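Local coordinates for protein probable alginate O-acetylase AlgJ (Pseudomonas putida, PDB 4O8V) that probably adds acetyl groups to mannuronate residues of alginate, through an SGNH hydrolase-like domain, as part of an inner-membrane complex, at residues Ser21-Lys26 with Pro275-Pro280; Tyr68-Gly73 with Gln108-Gly113; Asn96-Asp101 with Ala136-Arg141; Ala230-Gln233 with Ser237-Ala240. All blocks are in the same frame, centred on the assembly; numbering follows the deposited sequence. Where two conformers were deposited one is given.

Overall arrangement
Three of the four contacts are buried, whereas interaction 2 is only partly so and ends in an exposed glutamate. Interactions 1 and 2 are dominated by charge: an arginine near the probable catalytic residues meets two glutamates in interaction 1, and a lysine closer to the surface meets one in interaction 2. The two touch through F25 CZ and L72 CD2, 3.7 Å apart. Interaction 3 is purely apolar, and interaction 4 mixes a helix-to-loop hydrogen bond with packing; their centres are about 16 Å apart. Helix 125-141 links three places, since it supplies one side of interaction 3 and also packs on A109 of interaction 2 and on A230 and L231 of interaction 4.

Interaction 1. Residues Ser21-Lys26 with Pro275-Pro280; sequences SDEEFK and PERYLP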
loop_
_atom_site.group_PDB
_atom_site.type_symbol
_atom_site.label_atom_id
_atom_site.label_comp_id
_atom_site.label_asym_id
_atom_site.label_seq_id
_atom_site.Cartn_x
_atom_site.Cartn_y
_atom_site.Cartn_z
ATOM N N SER A 21 11.136 4.027 -8.645
ATOM C CA SER A 21 10.903 5.353 -8.069
ATOM C C SER A 21 12.110 5.794 -7.264
ATOM O O SER A 21 12.594 5.031 -6.423
ATOM C CB SER A 21 9.685 5.341 -7.140
ATOM O OG SER A 21 9.640 6.563 -6.419
ATOM N N ASP A 22 12.589 7.016 -7.472
ATOM C CA ASP A 22 13.730 7.472 -6.674
ATOM C C ASP A 22 13.310 7.728 -5.221
ATOM O O ASP A 22 14.156 7.937 -4.360
ATOM C CB ASP A 22 14.409 8.710 -7.299
ATOM C CG ASP A 22 13.636 9.988 -7.095
ATOM O OD1 ASP A 22 12.393 9.956 -6.955
ATOM O OD2 ASP A 22 14.293 11.047 -7.081
ATOM N N GLU A 23 12.008 7.650 -4.939
ATOM C CA GLU A 23 11.531 7.753 -3.557
ATOM C C GLU A 23 11.948 6.516 -2.754
ATOM O O GLU A 23 11.942 6.530 -1.518
ATOM C CB GLU A 23 10.006 7.945 -3.519
ATOM C CG GLU A 23 9.534 9.243 -4.155
ATOM C CD GLU A 23 8.015 9.426 -4.106
ATOM O OE1 GLU A 23 7.282 8.453 -3.829
ATOM O OE2 GLU A 23 7.551 10.555 -4.348
ATOM N N GLU A 24 12.320 5.451 -3.461
ATOM C CA GLU A 24 12.830 4.250 -2.814
ATOM C C GLU A 24 14.349 4.311 -2.689
ATOM O O GLU A 24 14.975 3.381 -2.177
ATOM C CB GLU A 24 12.396 2.993 -3.593
ATOM C CG GLU A 24 10.918 2.635 -3.339
ATOM C CD GLU A 24 10.393 1.494 -4.199
ATOM O OE1 GLU A 24 11.176 0.887 -4.972
ATOM O OE2 GLU A 24 9.178 1.195 -4.107
ATOM N N PHE A 25 14.937 5.411 -3.166
ATOM C CA PHE A 25 16.394 5.580 -3.169
ATOM C C PHE A 25 16.879 6.786 -2.359
ATOM O O PHE A 25 17.894 6.714 -1.660
ATOM C CB PHE A 25 16.919 5.752 -4.601
ATOM C CG PHE A 25 16.892 4.501 -5.420
ATOM C CD1 PHE A 25 15.690 3.948 -5.811
ATOM C CD2 PHE A 25 18.077 3.902 -5.836
ATOM C CE1 PHE A 25 15.662 2.781 -6.584
ATOM C CE2 PHE A 25 18.057 2.744 -6.614
ATOM C CZ PHE A 25 16.846 2.180 -6.978
ATOM N N LYS A 26 16.181 7.910 -2.505
ATOM C CA LYS A 26 16.707 9.213 -2.077
ATOM C C LYS A 26 16.786 9.333 -0.558
ATOM O O LYS A 26 15.920 8.831 0.154
ATOM C CB LYS A 26 15.835 10.354 -2.631
ATOM C CG LYS A 26 14.419 10.405 -2.025
ATOM C CD LYS A 26 13.563 11.540 -2.590
ATOM C CE LYS A 26 13.453 11.437 -4.106
ATOM N NZ LYS A 26 12.472 12.382 -4.725
ATOM N N PRO A 275 2.743 2.000 1.811
ATOM C CA PRO A 275 4.020 1.548 1.252
ATOM C C PRO A 275 5.218 2.073 2.073
ATOM O O PRO A 275 5.170 3.203 2.567
ATOM C CB PRO A 275 4.018 2.142 -0.172
ATOM C CG PRO A 275 2.534 2.369 -0.483
ATOM C CD PRO A 275 1.982 2.834 0.866
ATOM N N GLU A 276 6.270 1.274 2.220
ATOM C CA GLU A 276 7.336 1.622 3.160
ATOM C C GLU A 276 8.018 2.969 2.877
ATOM O O GLU A 276 8.370 3.684 3.810
ATOM C CB GLU A 276 8.387 0.505 3.218
ATOM C CG GLU A 276 9.208 0.324 1.946
ATOM C CD GLU A 276 10.485 -0.486 2.154
ATOM O OE1 GLU A 276 11.510 0.087 2.591
ATOM O OE2 GLU A 276 10.482 -1.692 1.849
ATOM N N ARG A 277 8.173 3.340 1.604
ATOM C CA ARG A 277 8.927 4.537 1.256
ATOM C C ARG A 277 8.294 5.831 1.769
ATOM O O ARG A 277 8.954 6.858 1.806
ATOM C CB ARG A 277 9.106 4.641 -0.266
ATOM C CG ARG A 277 7.840 5.079 -1.035
ATOM C CD ARG A 277 8.122 4.998 -2.546
ATOM N NE ARG A 277 7.108 5.607 -3.409
ATOM C CZ ARG A 277 6.171 4.908 -4.048
ATOM N NH1 ARG A 277 6.102 3.593 -3.877
ATOM N NH2 ARG A 277 5.299 5.518 -4.842
ATOM N N TYR A 278 7.019 5.777 2.148
ATOM C CA TYR A 278 6.323 6.969 2.643
ATOM C C TYR A 278 6.618 7.283 4.105
ATOM O O TYR A 278 6.305 8.375 4.568
ATOM C CB TYR A 278 4.802 6.829 2.475
ATOM C CG TYR A 278 4.331 6.935 1.041
ATOM C CD1 TYR A 278 4.254 8.173 0.397
ATOM C CD2 TYR A 278 3.979 5.796 0.327
ATOM C CE1 TYR A 278 3.832 8.266 -0.923
ATOM C CE2 TYR A 278 3.560 5.879 -0.985
ATOM C CZ TYR A 278 3.483 7.111 -1.607
ATOM O OH TYR A 278 3.059 7.173 -2.921
ATOM N N LEU A 279 7.186 6.334 4.847
ATOM C CA LEU A 279 7.381 6.557 6.286
ATOM C C LEU A 279 8.333 7.739 6.575
ATOM O O LEU A 279 8.056 8.552 7.457
ATOM C CB LEU A 279 7.897 5.285 6.972
ATOM C CG LEU A 279 7.973 5.376 8.507
ATOM C CD1 LEU A 279 6.603 5.591 9.118
ATOM C CD2 LEU A 279 8.620 4.134 9.085
ATOM N N PRO A 280 9.443 7.861 5.824
ATOM C CA PRO A 280 10.257 9.041 6.142
ATOM C C PRO A 280 9.954 10.248 5.256
ATOM O O PRO A 280 10.827 11.100 5.088
ATOM C CB PRO A 280 11.678 8.542 5.917
ATOM C CG PRO A 280 11.539 7.528 4.811
ATOM C CD PRO A 280 10.179 6.895 4.979
HETATM O O HOH W 1 11.523 7.451 1.073
HETATM O O HOH W 2 7.641 1.922 -1.698
#
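R277 reaches from the 3-10 turn after strand 269-275 to E23 and E24 on the 3-10 turn 22-24, and charge carries much of the contact. Its NE donates to E23 OE1 at 2.9 Å in an almost straight bond (175° at the hydrogen). That oxygen lies in the guanidinium plane and uses the lone pair facing away from its sister oxygen, while the carboxylate as a whole is turned 42° from the guanidinium. E24 adds a long salt bridge, OE2 to R277 NH1 at 3.9 Å, and a water that donates to this OE2 and accepts from NH1 bridges the pair. The E24 carboxylate is itself held by the backbone N-H groups of K64 and A65.

The setting is the loop leaving a strand of the parallel sheet of an SGNH hydrolase-like domain. The R277 side chain lies about 6 Å from those of S218 and H122, the probable nucleophile and proton acceptor, and NH1 bonds weakly to Y219 OH. With a methionine in place of R277, the E23 carboxylate would probably lose its positive mate and be free to turn.

Apolar packing uses the arginine stem. R277 CG sits between its backbone N and carbonyl carbon (chi1 75°), and the extended chain then takes CD to 3.6 Å from E23 CB and 3.7 Å from E24 CG. Y278 CE2 covers one face of the guanidinium.

Backbone atoms meet through water: one molecule donates to both E23 O and R277 O. Within 21-26, S21 OG accepts from E23 N at 3.0 Å, forming an ST turn.

Interaction 2. Residues Tyr68-Gly73 with Gln108-Gly113; sequences YTEYLG and QAKARG
K110 and E70 reach toward each other from opposite directions, joining the end of helix 103-109 to the 3-10 turn 69-71. The ammonium donates to E70 OE2 at 2.8 Å, on the lone pair that faces the other oxygen, and more weakly to OE1 at 3.0 Å. Its third acceptor is the carbonyl of V67, in the last turn of helix 64-67, so NZ is gripped by a carboxylate and by a helix end at once. Two bends bring the charges together: the lysine chain turns at chi3 (67°), and E70 folds at chi2 (-97°).

Behind the ammonium, the lysine stem and the Y68 side chain run antiparallel alongside each other. CE comes to 3.5 Å from Y68 CE1, meeting the ring obliquely, and CG lies 3.8 Å from Y68 OH. A leucine in place of K110 would probably leave the E70 carboxylate and the V67 carbonyl without their shared donor.

The phenol is satisfied separately. Y68 OH accepts from the backbone N of V115, and a water at the edge of the ring lies 2.6 Å away. That water donates to K110 O at 3.0 Å, which ties the tyrosine to the backbone of the lysine as well as to its side chain. Y68 also meets the W18 ring, with planes at about 35°, and Y71 stacks on the same tryptophan.

The polar ends therefore divide by depth: the buried phenol is held by a backbone N-H and a bound water, while the lysine charge is balanced by an exposed glutamate, where solvent would probably weaken the salt bridge.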
loop_
_atom_site.group_PDB
_atom_site.type_symbol
_atom_site.label_atom_id
_atom_site.label_comp_id
_atom_site.label_asym_id
_atom_site.label_seq_id
_atom_site.Cartn_x
_atom_site.Cartn_y
_atom_site.Cartn_z
ATOM N N TYR A 68 12.850 -6.516 -5.814
ATOM C CA TYR A 68 13.598 -6.802 -7.057
ATOM C C TYR A 68 15.013 -6.206 -7.071
ATOM O O TYR A 68 15.426 -5.536 -8.024
ATOM C CB TYR A 68 12.768 -6.323 -8.268
ATOM C CG TYR A 68 11.665 -7.303 -8.590
ATOM C CD1 TYR A 68 11.956 -8.490 -9.271
ATOM C CD2 TYR A 68 10.343 -7.078 -8.173
ATOM C CE1 TYR A 68 10.968 -9.421 -9.546
ATOM C CE2 TYR A 68 9.332 -8.012 -8.443
ATOM C CZ TYR A 68 9.658 -9.185 -9.123
ATOM O OH TYR A 68 8.680 -10.125 -9.383
ATOM N N THR A 69 15.792 -6.502 -6.036
ATOM C CA THR A 69 17.173 -6.009 -5.962
ATOM C C THR A 69 18.030 -6.513 -7.112
ATOM O O THR A 69 19.063 -5.912 -7.451
ATOM C CB THR A 69 17.865 -6.425 -4.655
ATOM O OG1 THR A 69 17.961 -7.852 -4.603
ATOM C CG2 THR A 69 17.075 -5.942 -3.462
ATOM N N GLU A 70 17.605 -7.612 -7.727
ATOM C CA GLU A 70 18.415 -8.211 -8.776
ATOM C C GLU A 70 18.358 -7.373 -10.052
ATOM O O GLU A 70 19.159 -7.578 -10.965
ATOM C CB GLU A 70 17.976 -9.662 -9.057
ATOM C CG GLU A 70 16.578 -9.826 -9.635
ATOM C CD GLU A 70 15.528 -10.144 -8.558
ATOM O OE1 GLU A 70 15.610 -9.582 -7.440
ATOM O OE2 GLU A 70 14.631 -10.973 -8.832
ATOM N N TYR A 71 17.426 -6.426 -10.112
ATOM C CA TYR A 71 17.334 -5.552 -11.282
ATOM C C TYR A 71 17.820 -4.139 -10.983
ATOM O O TYR A 71 17.652 -3.237 -11.797
ATOM C CB TYR A 71 15.896 -5.521 -11.824
ATOM C CG TYR A 71 15.475 -6.865 -12.382
ATOM C CD1 TYR A 71 16.200 -7.471 -13.397
ATOM C CD2 TYR A 71 14.359 -7.531 -11.880
ATOM C CE1 TYR A 71 15.828 -8.705 -13.906
ATOM C CE2 TYR A 71 13.980 -8.771 -12.375
ATOM C CZ TYR A 71 14.723 -9.351 -13.384
ATOM O OH TYR A 71 14.354 -10.575 -13.898
ATOM N N LEU A 72 18.438 -3.953 -9.821
ATOM C CA LEU A 72 19.140 -2.705 -9.547
ATOM C C LEU A 72 20.249 -2.472 -10.556
ATOM O O LEU A 72 20.976 -3.398 -10.970
ATOM C CB LEU A 72 19.706 -2.695 -8.129
ATOM C CG LEU A 72 18.591 -2.649 -7.082
ATOM C CD1 LEU A 72 19.190 -2.665 -5.697
ATOM C CD2 LEU A 72 17.710 -1.411 -7.275
ATOM N N GLY A 73 20.377 -1.221 -10.974
ATOM C CA GLY A 73 21.437 -0.852 -11.895
ATOM C C GLY A 73 22.644 -0.321 -11.151
ATOM O O GLY A 73 23.009 -0.837 -10.095
ATOM N N GLN A 108 8.294 -15.050 -1.977
ATOM C CA GLN A 108 8.007 -16.441 -2.329
ATOM C C GLN A 108 7.375 -16.478 -3.720
ATOM O O GLN A 108 7.720 -17.314 -4.564
ATOM C CB GLN A 108 7.083 -17.086 -1.279
ATOM C CG GLN A 108 6.754 -18.570 -1.494
ATOM C CD GLN A 108 5.804 -19.133 -0.428
ATOM O OE1 GLN A 108 4.801 -18.507 -0.072
ATOM N NE2 GLN A 108 6.130 -20.313 0.089
ATOM N N ALA A 109 6.480 -15.525 -3.968
ATOM C CA ALA A 109 5.667 -15.524 -5.188
ATOM C C ALA A 109 6.416 -15.100 -6.473
ATOM O O ALA A 109 5.896 -15.277 -7.578
ATOM C CB ALA A 109 4.437 -14.605 -4.986
ATOM N N LYS A 110 7.623 -14.563 -6.348
ATOM C CA LYS A 110 8.407 -14.201 -7.545
ATOM C C LYS A 110 8.650 -15.384 -8.507
ATOM O O LYS A 110 8.838 -15.189 -9.717
ATOM C CB LYS A 110 9.762 -13.597 -7.142
ATOM C CG LYS A 110 9.657 -12.253 -6.432
ATOM C CD LYS A 110 10.989 -11.829 -5.849
ATOM C CE LYS A 110 12.017 -11.514 -6.925
ATOM N NZ LYS A 110 13.352 -11.185 -6.352
ATOM N N ALA A 111 8.653 -16.597 -7.978
ATOM C CA ALA A 111 8.875 -17.771 -8.828
ATOM C C ALA A 111 7.742 -17.967 -9.838
ATOM O O ALA A 111 7.950 -18.541 -10.916
ATOM C CB ALA A 111 9.047 -19.004 -7.979
ATOM N N ARG A 112 6.548 -17.481 -9.494
ATOM C CA ARG A 112 5.374 -17.633 -10.348
ATOM C C ARG A 112 5.334 -16.624 -11.500
ATOM O O ARG A 112 4.737 -16.887 -12.548
ATOM C CB ARG A 112 4.081 -17.494 -9.501
ATOM C CG ARG A 112 3.924 -18.553 -8.412
ATOM C CD ARG A 112 2.959 -18.066 -7.328
ATOM N NE ARG A 112 1.635 -17.768 -7.863
ATOM C CZ ARG A 112 0.647 -17.224 -7.153
ATOM N NH1 ARG A 112 0.845 -16.917 -5.877
ATOM N NH2 ARG A 112 -0.537 -16.991 -7.714
ATOM N N GLY A 113 5.954 -15.465 -11.298
ATOM C CA GLY A 113 5.908 -14.390 -12.265
ATOM C C GLY A 113 6.174 -13.076 -11.554
ATOM O O GLY A 113 6.558 -13.076 -10.386
HETATM O O HOH W 3 9.497 -12.389 -10.424
#

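Interaction 3. Residues Asn96-Asp101 with Ala136-Arg141; sequences NVFAPD and AEAVSR
P100 and A138 bring the backbones to 6.5 Å between CA atoms, where the irregular segment 96-101 passes alongside helix 125-141. In the alpha/beta fold of this SGNH hydrolase-like domain, the segment connects helix 84-94 to helix 103-109 and runs beside strand 55-61, an outermost strand of the parallel sheet, to which F98 is joined by a backbone hydrogen bond with L58. The contact thus packs the helix against the loop that flanks this strand, away from the active site.

No hydrogen bond crosses between the two segments; the join is apolar and centres on one methyl group. A138 CB points at the loop and touches two side chains there. P100 CG is the nearer at 3.5 Å, and F98 CZ follows at 3.7 Å, the ring meeting the methyl obliquely. F98 is directed to the helix because its CG stands opposite the backbone N (chi1 -176°), carrying the far end of the ring forward. P100 CG lies 3.8 Å above one face of that ring, offset toward its rim, so the proline and phenylalanine pack on each other as well as on the alanine. Both also touch V57 of strand 55-61.

The segment is fixed at its two ends. N96 closes helix 84-94 in a Schellman motif with positive phi, and D101 caps the backbone N of A104 through OD2 while OD1 bonds to Y85 OH.

On the helix, R141 folds back over its preceding turn, placing one face of its guanidinium above A138 CA, with that atom 3.5 Å from the plane.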
loop_
_atom_site.group_PDB
_atom_site.type_symbol
_atom_site.label_atom_id
_atom_site.label_comp_id
_atom_site.label_asym_id
_atom_site.label_seq_id
_atom_site.Cartn_x
_atom_site.Cartn_y
_atom_site.Cartn_z
ATOM N N ASN A 96 1.868 -1.199 19.225
ATOM C CA ASN A 96 0.724 -2.119 19.268
ATOM C C ASN A 96 -0.150 -2.037 18.024
ATOM O O ASN A 96 -1.372 -2.161 18.103
ATOM C CB ASN A 96 -0.136 -1.861 20.513
ATOM C CG ASN A 96 0.685 -1.814 21.775
ATOM O OD1 ASN A 96 1.091 -0.735 22.234
ATOM N ND2 ASN A 96 0.963 -2.991 22.341
ATOM N N VAL A 97 0.487 -1.823 16.874
ATOM C CA VAL A 97 -0.198 -1.823 15.594
ATOM C C VAL A 97 0.026 -3.172 14.906
ATOM O O VAL A 97 1.163 -3.616 14.759
ATOM C CB VAL A 97 0.295 -0.668 14.707
ATOM C CG1 VAL A 97 -0.241 -0.795 13.281
ATOM C CG2 VAL A 97 -0.131 0.672 15.337
ATOM N N PHE A 98 -1.066 -3.821 14.512
ATOM C CA PHE A 98 -1.019 -5.126 13.846
ATOM C C PHE A 98 -0.636 -4.988 12.373
ATOM O O PHE A 98 -1.391 -4.403 11.580
ATOM C CB PHE A 98 -2.373 -5.814 13.990
ATOM C CG PHE A 98 -2.425 -7.206 13.434
ATOM C CD1 PHE A 98 -1.502 -8.163 13.825
ATOM C CD2 PHE A 98 -3.418 -7.568 12.542
ATOM C CE1 PHE A 98 -1.561 -9.461 13.322
ATOM C CE2 PHE A 98 -3.492 -8.864 12.049
ATOM C CZ PHE A 98 -2.553 -9.807 12.432
ATOM N N ALA A 99 0.522 -5.537 12.004
ATOM C CA ALA A 99 1.069 -5.353 10.655
ATOM C C ALA A 99 1.649 -6.660 10.131
ATOM O O ALA A 99 2.831 -6.953 10.330
ATOM C CB ALA A 99 2.145 -4.252 10.642
ATOM N N PRO A 100 0.811 -7.455 9.466
ATOM C CA PRO A 100 1.258 -8.740 8.916
ATOM C C PRO A 100 2.390 -8.574 7.909
ATOM O O PRO A 100 2.460 -7.587 7.177
ATOM C CB PRO A 100 -0.003 -9.289 8.238
ATOM C CG PRO A 100 -1.148 -8.608 8.979
ATOM C CD PRO A 100 -0.631 -7.223 9.253
ATOM N N ASP A 101 3.281 -9.556 7.872
ATOM C CA ASP A 101 4.411 -9.477 6.957
ATOM C C ASP A 101 4.003 -9.773 5.519
ATOM O O ASP A 101 3.512 -10.858 5.219
ATOM C CB ASP A 101 5.505 -10.442 7.394
ATOM C CG ASP A 101 6.725 -10.364 6.489
ATOM O OD1 ASP A 101 7.540 -9.436 6.652
ATOM O OD2 ASP A 101 6.842 -11.212 5.597
ATOM N N ALA A 136 -5.575 -11.713 4.592
ATOM C CA ALA A 136 -6.736 -12.506 4.976
ATOM C C ALA A 136 -6.384 -13.645 5.942
ATOM O O ALA A 136 -7.166 -13.947 6.837
ATOM C CB ALA A 136 -7.432 -13.068 3.744
ATOM N N GLU A 137 -5.222 -14.275 5.754
ATOM C CA GLU A 137 -4.770 -15.309 6.681
ATOM C C GLU A 137 -4.637 -14.722 8.081
ATOM O O GLU A 137 -5.110 -15.308 9.066
ATOM C CB GLU A 137 -3.434 -15.919 6.245
ATOM C CG GLU A 137 -3.026 -17.123 7.095
ATOM C CD GLU A 137 -1.625 -17.651 6.791
ATOM O OE1 GLU A 137 -1.072 -17.343 5.715
ATOM O OE2 GLU A 137 -1.074 -18.374 7.650
ATOM N N ALA A 138 -4.003 -13.558 8.158
ATOM C CA ALA A 138 -3.770 -12.902 9.432
ATOM C C ALA A 138 -5.095 -12.507 10.085
ATOM O O ALA A 138 -5.290 -12.734 11.276
ATOM C CB ALA A 138 -2.877 -11.696 9.252
ATOM N N VAL A 139 -6.006 -11.942 9.298
ATOM C CA VAL A 139 -7.329 -11.581 9.800
ATOM C C VAL A 139 -8.063 -12.798 10.364
ATOM O O VAL A 139 -8.648 -12.725 11.457
ATOM C CB VAL A 139 -8.178 -10.901 8.694
ATOM C CG1 VAL A 139 -9.672 -10.851 9.075
ATOM C CG2 VAL A 139 -7.654 -9.504 8.409
ATOM N N SER A 140 -8.021 -13.925 9.647
ATOM C CA SER A 140 -8.636 -15.154 10.120
ATOM C C SER A 140 -7.956 -15.657 11.392
ATOM O O SER A 140 -8.619 -16.086 12.330
ATOM C CB SER A 140 -8.591 -16.234 9.026
ATOM O OG SER A 140 -8.977 -17.487 9.521
ATOM N N ARG A 141 -6.631 -15.587 11.426
ATOM C CA ARG A 141 -5.861 -16.100 12.557
ATOM C C ARG A 141 -6.220 -15.370 13.856
ATOM O O ARG A 141 -6.266 -15.987 14.917
ATOM C CB ARG A 141 -4.360 -15.965 12.274
ATOM C CG ARG A 141 -3.498 -17.142 12.692
ATOM C CD ARG A 141 -2.273 -17.248 11.776
ATOM N NE ARG A 141 -1.694 -15.930 11.519
ATOM C CZ ARG A 141 -1.077 -15.582 10.389
ATOM N NH1 ARG A 141 -0.947 -16.457 9.404
ATOM N NH2 ARG A 141 -0.588 -14.356 10.242
#

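Interaction 4. Residues Ala230-Gln233 with Ser237-Ala240; sequences ALQQ and SDVA
Q232, near the end of helix 227-235, packs along V239 and reaches D238 with its amide, where the chain turns back from the helix into strand 239-241. Its CG stands opposite the carbonyl carbon (chi1 -70°) and the chain runs on extended, so that CG lies 3.7 Å from V239 CG2 and the amide ends beside the aspartate. There NE2 donates weakly to D238 OD1 at 3.2 Å; the two side chains lie side by side, their flat ends turned 43° apart. D238 was modelled in two conformers, and this bond belongs to one of them. In that conformer OD1 also accepts from V239 N at 2.8 Å, the donor lying above the carboxylate plane.

The firmer link is in the backbone. S237 N donates to Q232 O at 3.2 Å, in the carbonyl plane and on a lone pair, which ties the returning chain to the last turns of the helix. S237 OG turns to D238 O instead, at 2.9 Å.

V239 CG2 also approaches L231 CB at 4.4 Å. This contact closes a beta-alpha-beta unit: strand 212-215, helix 227-235 and the parallel outermost strand 239-241, with L231 and V239 both resting on L214 and helix 125-141 packing on L231 through A132.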
loop_
_atom_site.group_PDB
_atom_site.type_symbol
_atom_site.label_atom_id
_atom_site.label_comp_id
_atom_site.label_asym_id
_atom_site.label_seq_id
_atom_site.Cartn_x
_atom_site.Cartn_y
_atom_site.Cartn_z
ATOM N N ALA A 230 -9.354 -8.524 -4.686
ATOM C CA ALA A 230 -8.551 -9.618 -4.137
ATOM C C ALA A 230 -8.832 -9.766 -2.629
ATOM O O ALA A 230 -8.934 -10.877 -2.106
ATOM C CB ALA A 230 -7.074 -9.385 -4.400
ATOM N N LEU A 231 -8.992 -8.637 -1.949
ATOM C CA LEU A 231 -9.352 -8.619 -0.534
ATOM C C LEU A 231 -10.757 -9.180 -0.278
ATOM O O LEU A 231 -10.938 -9.992 0.622
ATOM C CB LEU A 231 -9.268 -7.186 0.031
ATOM C CG LEU A 231 -7.878 -6.660 0.377
ATOM C CD1 LEU A 231 -7.908 -5.156 0.714
ATOM C CD2 LEU A 231 -7.288 -7.510 1.522
ATOM N N GLN A 232 -11.744 -8.721 -1.046
ATOM C CA GLN A 232 -13.106 -9.246 -0.946
ATOM C C GLN A 232 -13.104 -10.759 -1.073
ATOM O O GLN A 232 -13.654 -11.469 -0.233
ATOM C CB GLN A 232 -14.009 -8.647 -2.022
ATOM C CG GLN A 232 -14.335 -7.174 -1.825
ATOM C CD GLN A 232 -15.002 -6.573 -3.045
ATOM O OE1 GLN A 232 -14.735 -6.980 -4.173
ATOM N NE2 GLN A 232 -15.861 -5.589 -2.827
ATOM N N GLN A 233 -12.452 -11.254 -2.122
ATOM C CA GLN A 233 -12.379 -12.687 -2.338
ATOM C C GLN A 233 -11.649 -13.430 -1.221
ATOM O O GLN A 233 -12.121 -14.462 -0.756
ATOM C CB GLN A 233 -11.712 -12.988 -3.672
ATOM C CG GLN A 233 -11.670 -14.482 -3.966
ATOM C CD GLN A 233 -11.467 -14.759 -5.422
ATOM O OE1 GLN A 233 -12.323 -14.441 -6.245
ATOM N NE2 GLN A 233 -10.324 -15.344 -5.763
ATOM N N SER A 237 -15.642 -11.365 2.258
ATOM C CA SER A 237 -16.359 -10.240 2.863
ATOM C C SER A 237 -16.493 -9.057 1.910
ATOM O O SER A 237 -15.604 -8.821 1.090
ATOM C CB SER A 237 -15.638 -9.772 4.126
ATOM O OG SER A 237 -16.300 -8.656 4.702
ATOM N N ASP A 238 -17.596 -8.316 1.979
ATOM C CA ASP A 238 -17.637 -7.087 1.191
ATOM C C ASP A 238 -16.621 -6.143 1.817
ATOM O O ASP A 238 -16.293 -6.264 2.999
ATOM C CB ASP A 238 -19.038 -6.460 1.144
ATOM C CG ASP A 238 -19.169 -5.397 0.047
ATOM O OD1 ASP A 238 -18.250 -5.261 -0.790
ATOM O OD2 ASP A 238 -20.209 -4.708 0.008
ATOM N N VAL A 239 -16.092 -5.240 1.002
ATOM C CA VAL A 239 -15.070 -4.284 1.408
ATOM C C VAL A 239 -15.366 -2.955 0.729
ATOM O O VAL A 239 -15.620 -2.928 -0.481
ATOM C CB VAL A 239 -13.621 -4.731 1.021
ATOM C CG1 VAL A 239 -12.612 -3.703 1.521
ATOM C CG2 VAL A 239 -13.283 -6.106 1.579
ATOM N N ALA A 240 -15.346 -1.859 1.489
ATOM C CA ALA A 240 -15.524 -0.543 0.887
ATOM C C ALA A 240 -14.167 0.132 0.675
ATOM O O ALA A 240 -13.282 0.045 1.532
ATOM C CB ALA A 240 -16.428 0.334 1.761
#